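Local coordinates for protein beta-galactosidase (Geobacillus stearothermophilus, PDB 4OIF) that probably hydrolyses terminal non-reducing beta-D-galactose residues of beta-D-galactosides, as a zinc-binding member of glycosyl hydrolase family 42, at residues 448-454 with 608-612. Sequence-based numbering, arbitrary orientation.
Sequences PFWERDI and QELME
This is a mostly buried helix-to-helix contact in the trimerisation domain, where the C-terminal end of helix 438-451 meets the last turns of helix 600-613. The backbones stay well apart: the nearest CA atoms, those of Pro-448 and Gln-608, are 7.7 Å from each other, and the gap is filled chiefly by Met-611. Its extended side chain (m, t, t) reaches across: Met-611 CE lies 3.8 Å from the centroid of the Phe-449 ring, 21° off the normal, a CH-pi contact over one face. Met-611 SD sits obliquely, 5.3 Å from the Phe-449 ring centroid. Met-611 CE also comes 3.6 Å from Pro-448 O, while Met-611 CG meets Ile-454 CD1 at 3.6 Å. Arg-452 touches the sulfur with its CG, 3.9 Å from Met-611 SD, then turns NE to Gln-608 OE1 in a 2.8 Å hydrogen bond, with a weak one from NH2 to the same OE1 (3.1 Å), closing the exposed edge. Asp-453, with positive phi (phi/psi 65/32) just after the first helix, ends it in a Schellman motif, Ile-454 N bonding to Phe-449 O (2.8 Å) and Asp-453 N to Trp-450 O (3.1 Å); the chain then turns toward strand 456-459. Leu-616 and strand 470-473 add further apolar cover around Phe-449. Two helices thus pack on one side of the domain's mixed sheet, joined by a Met-aromatic contact beside a Schellman-terminated helix end.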
ATOM      1  N   PRO A 448       3.488  34.891  -4.097  1.00 14.83           N
ATOM      2  CA  PRO A 448       3.502  36.233  -4.699  1.00 14.85           C
ATOM      3  C   PRO A 448       4.722  37.063  -4.315  1.00 10.14           C
ATOM      4  O   PRO A 448       5.175  37.875  -5.112  1.00 21.34           O
ATOM      5  CB  PRO A 448       2.218  36.881  -4.152  1.00 10.81           C
ATOM      6  CG  PRO A 448       1.348  35.747  -3.773  1.00 13.20           C
ATOM      7  CD  PRO A 448       2.291  34.687  -3.263  1.00  8.84           C
ATOM      8  N   PHE A 449       5.258  36.854  -3.119  1.00 12.96           N
ATOM      9  CA  PHE A 449       6.420  37.624  -2.667  1.00 12.89           C
ATOM     10  C   PHE A 449       7.682  37.157  -3.387  1.00 12.30           C
ATOM     11  O   PHE A 449       8.523  37.966  -3.774  1.00 13.67           O
ATOM     12  CB  PHE A 449       6.548  37.525  -1.142  1.00  7.71           C
ATOM     13  CG  PHE A 449       5.383  38.150  -0.424  1.00 12.45           C
ATOM     14  CD1 PHE A 449       5.414  39.489  -0.060  1.00 12.99           C
ATOM     15  CD2 PHE A 449       4.218  37.425  -0.195  1.00 12.32           C
ATOM     16  CE1 PHE A 449       4.327  40.087   0.556  1.00 11.42           C
ATOM     17  CE2 PHE A 449       3.124  38.010   0.423  1.00 11.30           C
ATOM     18  CZ  PHE A 449       3.177  39.343   0.800  1.00 15.61           C
ATOM     19  N   TRP A 450       7.781  35.852  -3.608  1.00 11.58           N
ATOM     20  CA  TRP A 450       8.866  35.291  -4.395  1.00 12.80           C
ATOM     21  C   TRP A 450       8.795  35.831  -5.819  1.00 11.26           C
ATOM     22  O   TRP A 450       9.807  36.227  -6.383  1.00  8.52           O
ATOM     23  CB  TRP A 450       8.805  33.755  -4.394  1.00  8.42           C
ATOM     24  CG  TRP A 450      10.044  33.081  -4.938  1.00  7.08           C
ATOM     25  CD1 TRP A 450      11.241  32.907  -4.292  1.00  8.28           C
ATOM     26  CD2 TRP A 450      10.199  32.489  -6.232  1.00  5.59           C
ATOM     27  NE1 TRP A 450      12.132  32.248  -5.109  1.00  4.62           N
ATOM     28  CE2 TRP A 450      11.515  31.977  -6.303  1.00  8.75           C
ATOM     29  CE3 TRP A 450       9.355  32.346  -7.340  1.00  3.64           C
ATOM     30  CZ2 TRP A 450      12.005  31.335  -7.444  1.00  8.36           C
ATOM     31  CZ3 TRP A 450       9.839  31.708  -8.464  1.00  7.05           C
ATOM     32  CH2 TRP A 450      11.156  31.212  -8.512  1.00  7.43           C
ATOM     33  N   GLU A 451       7.590  35.858  -6.384  1.00 12.28           N
ATOM     34  CA  GLU A 451       7.392  36.312  -7.758  1.00 15.19           C
ATOM     35  C   GLU A 451       7.708  37.807  -7.911  1.00 15.81           C
ATOM     36  O   GLU A 451       7.955  38.280  -9.016  1.00 16.22           O
ATOM     37  CB  GLU A 451       5.955  36.002  -8.227  1.00  7.53           C
ATOM     38  CG  GLU A 451       5.705  34.523  -8.530  1.00  4.98           C
ATOM     39  CD  GLU A 451       4.284  34.206  -8.980  1.00 11.38           C
ATOM     40  OE1 GLU A 451       3.469  35.137  -9.068  1.00 18.06           O
ATOM     41  OE2 GLU A 451       3.972  33.017  -9.237  1.00 19.63           O
ATOM     42  N   ARG A 452       7.725  38.531  -6.796  1.00  9.59           N
ATOM     43  CA  ARG A 452       8.024  39.954  -6.788  1.00 13.09           C
ATOM     44  C   ARG A 452       9.401  40.268  -6.197  1.00 14.84           C
ATOM     45  O   ARG A 452       9.781  41.435  -6.080  1.00 16.71           O
ATOM     46  CB  ARG A 452       6.958  40.705  -5.996  1.00 15.65           C
ATOM     47  CG  ARG A 452       5.614  40.767  -6.671  1.00 21.10           C
ATOM     48  CD  ARG A 452       5.587  41.853  -7.712  1.00 30.48           C
ATOM     49  NE  ARG A 452       4.228  42.075  -8.182  1.00 40.63           N
ATOM     50  CZ  ARG A 452       3.836  41.904  -9.438  1.00 50.88           C
ATOM     51  NH1 ARG A 452       4.709  41.515 -10.359  1.00 47.39           N
ATOM     52  NH2 ARG A 452       2.570  42.127  -9.772  1.00 56.53           N
ATOM     53  N   ASP A 453      10.130  39.236  -5.794  1.00 12.57           N
ATOM     54  CA  ASP A 453      11.485  39.414  -5.289  1.00 12.61           C
ATOM     55  C   ASP A 453      11.454  40.220  -4.001  1.00 14.11           C
ATOM     56  O   ASP A 453      12.374  40.976  -3.690  1.00 14.63           O
ATOM     57  CB  ASP A 453      12.362  40.090  -6.347  1.00 11.40           C
ATOM     58  CG  ASP A 453      12.287  39.385  -7.684  1.00 16.86           C
ATOM     59  OD1 ASP A 453      12.315  38.137  -7.693  1.00 13.61           O
ATOM     60  OD2 ASP A 453      12.165  40.066  -8.722  1.00 13.58           O
ATOM     61  N   ILE A 454      10.377  40.059  -3.253  1.00 11.33           N
ATOM     62  CA  ILE A 454      10.253  40.720  -1.970  1.00 14.86           C
ATOM     63  C   ILE A 454      10.821  39.832  -0.868  1.00 14.71           C
ATOM     64  O   ILE A 454      10.411  38.681  -0.718  1.00 15.83           O
ATOM     65  CB  ILE A 454       8.799  41.076  -1.684  1.00 14.48           C
ATOM     66  CG1 ILE A 454       8.344  42.116  -2.710  1.00 13.01           C
ATOM     67  CG2 ILE A 454       8.655  41.589  -0.270  1.00 12.32           C
ATOM     68  CD1 ILE A 454       7.057  42.777  -2.378  1.00 28.52           C
ATOM     69  N   GLN A 608      -0.758  41.829  -3.653  1.00 10.64           N
ATOM     70  CA  GLN A 608      -0.284  42.956  -4.437  1.00 13.94           C
ATOM     71  C   GLN A 608      -0.787  44.210  -3.782  1.00 22.31           C
ATOM     72  O   GLN A 608      -0.030  45.181  -3.580  1.00 20.77           O
ATOM     73  CB  GLN A 608      -0.771  42.899  -5.882  1.00 14.91           C
ATOM     74  CG  GLN A 608      -0.088  43.921  -6.771  1.00 34.08           C
ATOM     75  CD  GLN A 608       1.419  43.697  -6.845  1.00 48.85           C
ATOM     76  OE1 GLN A 608       1.894  42.556  -6.804  1.00 42.28           O
ATOM     77  NE2 GLN A 608       2.180  44.786  -6.942  1.00 42.18           N
ATOM     78  N   GLU A 609      -2.075  44.176  -3.439  1.00 21.59           N
ATOM     79  CA  GLU A 609      -2.666  45.295  -2.716  1.00 15.41           C
ATOM     80  C   GLU A 609      -1.954  45.539  -1.405  1.00 11.42           C
ATOM     81  O   GLU A 609      -1.700  46.691  -1.045  1.00 12.78           O
ATOM     82  CB  GLU A 609      -4.147  45.071  -2.460  1.00 12.04           C
ATOM     83  CG  GLU A 609      -4.990  45.265  -3.691  1.00 27.82           C
ATOM     84  CD  GLU A 609      -6.171  46.155  -3.423  1.00 39.22           C
ATOM     85  OE1 GLU A 609      -6.299  46.620  -2.270  1.00 46.22           O
ATOM     86  OE2 GLU A 609      -6.970  46.378  -4.358  1.00 49.87           O
ATOM     87  N   LEU A 610      -1.623  44.473  -0.684  1.00 13.46           N
ATOM     88  CA  LEU A 610      -0.875  44.708   0.560  1.00 14.08           C
ATOM     89  C   LEU A 610       0.534  45.297   0.315  1.00 21.34           C
ATOM     90  O   LEU A 610       1.044  46.049   1.143  1.00 20.58           O
ATOM     91  CB  LEU A 610      -0.771  43.424   1.382  1.00 10.15           C
ATOM     92  CG  LEU A 610      -2.041  43.147   2.192  1.00 16.81           C
ATOM     93  CD1 LEU A 610      -1.944  41.834   2.974  1.00  8.65           C
ATOM     94  CD2 LEU A 610      -2.346  44.315   3.135  1.00 14.54           C
ATOM     95  N   MET A 611       1.146  44.970  -0.821  1.00 18.96           N
ATOM     96  CA  MET A 611       2.494  45.441  -1.161  1.00 13.16           C
ATOM     97  C   MET A 611       2.478  46.924  -1.519  1.00 19.12           C
ATOM     98  O   MET A 611       3.402  47.669  -1.194  1.00 17.39           O
ATOM     99  CB  MET A 611       3.078  44.655  -2.343  1.00 14.15           C
ATOM    100  CG  MET A 611       3.527  43.222  -2.082  1.00 10.88           C
ATOM    101  SD  MET A 611       3.734  42.354  -3.664  1.00 18.74           S
ATOM    102  CE  MET A 611       3.971  40.662  -3.123  1.00 20.11           C
ATOM    103  N   GLU A 612       1.440  47.348  -2.228  1.00 12.75           N
ATOM    104  CA  GLU A 612       1.297  48.762  -2.510  1.00  9.42           C
ATOM    105  C   GLU A 612       0.974  49.500  -1.214  1.00 18.77           C
ATOM    106  O   GLU A 612       1.598  50.514  -0.898  1.00 18.45           O
ATOM    107  CB  GLU A 612       0.224  48.988  -3.572  1.00 15.64           C
ATOM    108  CG  GLU A 612       0.637  48.455  -4.938  1.00 27.64           C
ATOM    109  CD  GLU A 612      -0.509  48.390  -5.930  1.00 38.73           C
ATOM    110  OE1 GLU A 612      -1.648  48.736  -5.554  1.00 48.83           O
ATOM    111  OE2 GLU A 612      -0.266  47.983  -7.088  1.00 40.53           O
TER